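PDB 1YT8: thiosulfate sulfurtransferase from Pseudomonas aeruginosa, which probably transfers sulfur from thiosulfate to cyanide, as rhodanese-family sulfurtransferases do, and is built of repeated rhodanese-like domains. Local coordinates for residues T282-Y294 with L299-V311. Residues are numbered along the deposited sequence; the frame is centred on the assembly and turned at random.
Sequences TTYLLDVRTPEEY and LPGSRSTPGGQLV
Tyr294 lies across Ser304 and Ser302 in a beta-alpha-beta unit of a rhodanese-like domain. Strand 283-287 leads into the helix that starts at Pro291, and the chain returns as the parallel edge strand 303-304. Ser304 CB sits over the centre of the Tyr294 ring, 3.4 Å from its centroid, in a CH-pi contact. The ring leaves the helix with CG anti to the backbone N (chi1 177°), which carries its far end over the returning strand. There Tyr294 OH donates to Ser302 O at 2.7 Å, and that oxygen lies at the ring edge.

The strands pair through Arg303 N to Leu285 O, Asp287 N to Arg303 O and Thr305 N to Asp287 O. On the Leu286 face, Leu286 runs side by side with the start of the Arg303 side chain. Leu310 comes up from the next helix and crosses Leu286 at about a right angle, CD1 to CD1 3.8 Å. Its CD2 also touches Val288 CG1. Leu327 and Leu342 pack on Leu310 from elsewhere in the domain.

On the Tyr294 side, Arg289 grips the Asp287 carboxylate side-on, with Arg289 NH2 2.8 Å from Asp287 OD2. Arg289 NH2 also bonds Gly297 O, and NH1 forms a salt bridge with Asp330. Asp287 OD1 takes both Arg289 NE and Arg289 N, the latter closing an Asx turn. These bonds probably hold the carboxylate's rotation fixed. A water joins Asp287 OD2 to Leu299 N and to Ser302 OG, and Ser302 OG itself donates to Leu299 O at 2.6 Å.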
loop_
_atom_site.group_PDB
_atom_site.type_symbol
_atom_site.label_atom_id
_atom_site.label_comp_id
_atom_site.label_asym_id
_atom_site.label_seq_id
_atom_site.Cartn_x
_atom_site.Cartn_y
_atom_site.Cartn_z
ATOM N N THR A 282 2.613 13.007 -14.937
ATOM C CA THR A 282 3.046 11.743 -14.355
ATOM C C THR A 282 2.020 10.701 -14.797
ATOM O O THR A 282 0.827 10.875 -14.568
ATOM C CB THR A 282 3.039 11.797 -12.812
ATOM O OG1 THR A 282 4.003 12.753 -12.356
ATOM C CG2 THR A 282 3.369 10.428 -12.236
ATOM N N THR A 283 2.484 9.628 -15.427
ATOM C CA THR A 283 1.589 8.575 -15.896
ATOM C C THR A 283 2.011 7.225 -15.327
ATOM O O THR A 283 3.093 6.730 -15.632
ATOM C CB THR A 283 1.597 8.490 -17.444
ATOM O OG1 THR A 283 1.181 9.748 -17.990
ATOM C CG2 THR A 283 0.647 7.399 -17.927
ATOM N N TYR A 284 1.156 6.642 -14.492
ATOM C CA TYR A 284 1.430 5.345 -13.881
ATOM C C TYR A 284 0.756 4.248 -14.705
ATOM O O TYR A 284 -0.455 4.286 -14.906
ATOM C CB TYR A 284 0.856 5.284 -12.458
ATOM C CG TYR A 284 1.396 6.293 -11.466
ATOM C CD1 TYR A 284 2.660 6.138 -10.893
ATOM C CD2 TYR A 284 0.615 7.373 -11.053
ATOM C CE1 TYR A 284 3.130 7.033 -9.925
ATOM C CE2 TYR A 284 1.075 8.273 -10.089
ATOM C CZ TYR A 284 2.330 8.095 -9.531
ATOM O OH TYR A 284 2.779 8.981 -8.587
ATOM N N LEU A 285 1.534 3.277 -15.173
ATOM C CA LEU A 285 0.994 2.155 -15.944
ATOM C C LEU A 285 0.843 1.006 -14.946
ATOM O O LEU A 285 1.839 0.442 -14.492
ATOM C CB LEU A 285 1.966 1.763 -17.060
ATOM C CG LEU A 285 1.542 0.604 -17.968
ATOM C CD1 LEU A 285 0.207 0.931 -18.644
ATOM C CD2 LEU A 285 2.625 0.361 -19.010
ATOM N N LEU A 286 -0.399 0.657 -14.623
ATOM C CA LEU A 286 -0.679 -0.371 -13.616
ATOM C C LEU A 286 -1.498 -1.589 -14.063
ATOM O O LEU A 286 -2.538 -1.446 -14.696
ATOM C CB LEU A 286 -1.388 0.296 -12.440
ATOM C CG LEU A 286 -0.788 1.635 -11.997
ATOM C CD1 LEU A 286 -1.729 2.309 -11.013
ATOM C CD2 LEU A 286 0.581 1.415 -11.377
ATOM N N ASP A 287 -1.022 -2.779 -13.693
ATOM C CA ASP A 287 -1.664 -4.061 -14.020
ATOM C C ASP A 287 -2.500 -4.500 -12.807
ATOM O O ASP A 287 -1.944 -4.826 -11.757
ATOM C CB ASP A 287 -0.579 -5.109 -14.308
ATOM C CG ASP A 287 -1.132 -6.394 -14.916
ATOM O OD1 ASP A 287 -2.156 -6.916 -14.423
ATOM O OD2 ASP A 287 -0.519 -6.896 -15.885
ATOM N N VAL A 288 -3.824 -4.521 -12.957
ATOM C CA VAL A 288 -4.716 -4.881 -11.850
ATOM C C VAL A 288 -5.080 -6.362 -11.682
ATOM O O VAL A 288 -5.932 -6.710 -10.852
ATOM C CB VAL A 288 -6.029 -4.060 -11.922
ATOM C CG1 VAL A 288 -5.717 -2.569 -11.819
ATOM C CG2 VAL A 288 -6.779 -4.362 -13.219
ATOM N N ARG A 289 -4.443 -7.236 -12.453
ATOM C CA ARG A 289 -4.718 -8.669 -12.357
ATOM C C ARG A 289 -4.010 -9.254 -11.131
ATOM O O ARG A 289 -3.355 -8.527 -10.382
ATOM C CB ARG A 289 -4.236 -9.376 -13.626
ATOM C CG ARG A 289 -4.828 -8.817 -14.912
ATOM C CD ARG A 289 -4.154 -9.445 -16.119
ATOM N NE ARG A 289 -2.722 -9.160 -16.115
ATOM C CZ ARG A 289 -1.810 -9.890 -16.743
ATOM N NH1 ARG A 289 -2.178 -10.961 -17.438
ATOM N NH2 ARG A 289 -0.529 -9.558 -16.661
ATOM N N THR A 290 -4.147 -10.562 -10.923
ATOM C CA THR A 290 -3.504 -11.223 -9.785
ATOM C C THR A 290 -1.987 -11.213 -9.960
ATOM O O THR A 290 -1.484 -11.056 -11.071
ATOM C CB THR A 290 -3.954 -12.700 -9.642
ATOM O OG1 THR A 290 -3.529 -13.449 -10.792
ATOM C CG2 THR A 290 -5.471 -12.787 -9.508
ATOM N N PRO A 291 -1.237 -11.364 -8.857
ATOM C CA PRO A 291 0.227 -11.371 -8.944
ATOM C C PRO A 291 0.734 -12.473 -9.883
ATOM O O PRO A 291 1.679 -12.267 -10.645
ATOM C CB PRO A 291 0.652 -11.605 -7.495
ATOM C CG PRO A 291 -0.417 -10.884 -6.724
ATOM C CD PRO A 291 -1.677 -11.336 -7.449
ATOM N N GLU A 292 0.090 -13.636 -9.819
ATOM C CA GLU A 292 0.467 -14.785 -10.642
ATOM C C GLU A 292 0.365 -14.482 -12.134
ATOM O O GLU A 292 1.268 -14.807 -12.905
ATOM C CB GLU A 292 -0.419 -15.992 -10.314
ATOM C CG GLU A 292 -0.240 -16.595 -8.919
ATOM C CD GLU A 292 -0.733 -15.697 -7.788
ATOM O OE1 GLU A 292 -1.723 -14.961 -7.979
ATOM O OE2 GLU A 292 -0.134 -15.744 -6.693
ATOM N N GLU A 293 -0.745 -13.870 -12.538
ATOM C CA GLU A 293 -0.956 -13.518 -13.936
ATOM C C GLU A 293 0.103 -12.520 -14.386
ATOM O O GLU A 293 0.675 -12.651 -15.467
ATOM C CB GLU A 293 -2.345 -12.913 -14.113
ATOM C CG GLU A 293 -3.467 -13.916 -13.967
ATOM C CD GLU A 293 -4.817 -13.247 -13.867
ATOM O OE1 GLU A 293 -5.120 -12.688 -12.792
ATOM O OE2 GLU A 293 -5.567 -13.271 -14.866
ATOM N N TYR A 294 0.358 -11.525 -13.544
ATOM C CA TYR A 294 1.351 -10.504 -13.839
ATOM C C TYR A 294 2.711 -11.146 -14.130
ATOM O O TYR A 294 3.312 -10.894 -15.173
ATOM C CB TYR A 294 1.486 -9.542 -12.655
ATOM C CG TYR A 294 2.558 -8.488 -12.837
ATOM C CD1 TYR A 294 2.298 -7.315 -13.546
ATOM C CD2 TYR A 294 3.842 -8.677 -12.320
ATOM C CE1 TYR A 294 3.296 -6.351 -13.736
ATOM C CE2 TYR A 294 4.846 -7.723 -12.507
ATOM C CZ TYR A 294 4.564 -6.564 -13.216
ATOM O OH TYR A 294 5.549 -5.621 -13.403
ATOM N N LEU A 299 2.823 -6.175 -19.464
ATOM C CA LEU A 299 3.316 -5.129 -20.351
ATOM C C LEU A 299 4.586 -4.488 -19.824
ATOM O O LEU A 299 4.707 -4.215 -18.631
ATOM C CB LEU A 299 2.263 -4.034 -20.548
ATOM C CG LEU A 299 1.274 -4.189 -21.704
ATOM C CD1 LEU A 299 0.387 -5.403 -21.487
ATOM C CD2 LEU A 299 0.436 -2.930 -21.804
ATOM N N PRO A 300 5.559 -4.240 -20.713
ATOM C CA PRO A 300 6.807 -3.617 -20.269
ATOM C C PRO A 300 6.500 -2.262 -19.641
ATOM O O PRO A 300 5.687 -1.498 -20.166
ATOM C CB PRO A 300 7.603 -3.480 -21.565
ATOM C CG PRO A 300 7.131 -4.658 -22.370
ATOM C CD PRO A 300 5.637 -4.624 -22.134
ATOM N N GLY A 301 7.135 -1.976 -18.510
ATOM C CA GLY A 301 6.917 -0.701 -17.851
ATOM C C GLY A 301 5.753 -0.673 -16.881
ATOM O O GLY A 301 5.569 0.314 -16.168
ATOM N N SER A 302 4.962 -1.742 -16.844
ATOM C CA SER A 302 3.822 -1.786 -15.938
ATOM C C SER A 302 4.207 -2.357 -14.580
ATOM O O SER A 302 5.127 -3.169 -14.468
ATOM C CB SER A 302 2.674 -2.602 -16.552
ATOM O OG SER A 302 3.010 -3.973 -16.698
ATOM N N ARG A 303 3.505 -1.904 -13.546
ATOM C CA ARG A 303 3.739 -2.349 -12.177
ATOM C C ARG A 303 2.557 -3.213 -11.756
ATOM O O ARG A 303 1.431 -2.987 -12.198
ATOM C CB ARG A 303 3.855 -1.138 -11.242
ATOM C CG ARG A 303 3.986 -1.495 -9.763
ATOM C CD ARG A 303 4.137 -0.260 -8.874
ATOM N NE ARG A 303 4.309 -0.641 -7.475
ATOM C CZ ARG A 303 4.631 0.191 -6.488
ATOM N NH1 ARG A 303 4.822 1.484 -6.723
ATOM N NH2 ARG A 303 4.770 -0.279 -5.257
ATOM N N SER A 304 2.808 -4.206 -10.911
ATOM C CA SER A 304 1.735 -5.080 -10.454
ATOM C C SER A 304 1.005 -4.463 -9.273
ATOM O O SER A 304 1.578 -4.291 -8.198
ATOM C CB SER A 304 2.288 -6.446 -10.042
ATOM O OG SER A 304 1.247 -7.287 -9.570
ATOM N N THR A 305 -0.260 -4.119 -9.481
ATOM C CA THR A 305 -1.074 -3.542 -8.420
ATOM C C THR A 305 -2.485 -4.132 -8.510
ATOM O O THR A 305 -3.391 -3.511 -9.061
ATOM C CB THR A 305 -1.149 -1.986 -8.526
ATOM O OG1 THR A 305 -1.849 -1.608 -9.719
ATOM C CG2 THR A 305 0.244 -1.380 -8.563
ATOM N N PRO A 306 -2.679 -5.352 -7.982
ATOM C CA PRO A 306 -3.998 -5.994 -8.019
ATOM C C PRO A 306 -5.082 -4.954 -7.734
ATOM O O PRO A 306 -4.978 -4.188 -6.779
ATOM C CB PRO A 306 -3.883 -7.059 -6.935
ATOM C CG PRO A 306 -2.457 -7.499 -7.085
ATOM C CD PRO A 306 -1.713 -6.179 -7.235
ATOM N N GLY A 307 -6.105 -4.930 -8.580
ATOM C CA GLY A 307 -7.182 -3.960 -8.459
ATOM C C GLY A 307 -7.741 -3.601 -7.097
ATOM O O GLY A 307 -7.815 -2.421 -6.746
ATOM N N GLY A 308 -8.161 -4.607 -6.340
ATOM C CA GLY A 308 -8.732 -4.358 -5.025
ATOM C C GLY A 308 -7.807 -3.578 -4.111
ATOM O O GLY A 308 -8.242 -2.685 -3.382
ATOM N N GLN A 309 -6.525 -3.915 -4.147
ATOM C CA GLN A 309 -5.551 -3.225 -3.318
ATOM C C GLN A 309 -5.133 -1.878 -3.900
ATOM O O GLN A 309 -4.686 -0.999 -3.165
ATOM C CB GLN A 309 -4.329 -4.116 -3.093
ATOM C CG GLN A 309 -4.623 -5.308 -2.193
ATOM C CD GLN A 309 -5.287 -4.896 -0.887
ATOM O OE1 GLN A 309 -6.501 -5.041 -0.718
ATOM N NE2 GLN A 309 -4.494 -4.363 0.040
ATOM N N LEU A 310 -5.269 -1.705 -5.212
ATOM C CA LEU A 310 -4.919 -0.419 -5.817
ATOM C C LEU A 310 -5.952 0.596 -5.326
ATOM O O LEU A 310 -5.631 1.750 -5.026
ATOM C CB LEU A 310 -4.962 -0.505 -7.345
ATOM C CG LEU A 310 -4.753 0.808 -8.117
ATOM C CD1 LEU A 310 -3.407 1.424 -7.763
ATOM C CD2 LEU A 310 -4.829 0.534 -9.614
ATOM N N VAL A 311 -7.198 0.145 -5.233
ATOM C CA VAL A 311 -8.285 0.993 -4.773
ATOM C C VAL A 311 -8.195 1.235 -3.263
ATOM O O VAL A 311 -8.556 2.309 -2.782
ATOM C CB VAL A 311 -9.654 0.359 -5.131
ATOM C CG1 VAL A 311 -10.805 1.167 -4.519
ATOM C CG2 VAL A 311 -9.809 0.318 -6.660
HETATM O O HOH W 1 4.383 1.571 -13.469
HETATM O O HOH W 2 -0.919 -7.274 -11.064
HETATM O O HOH W 3 0.772 -5.349 -17.605
#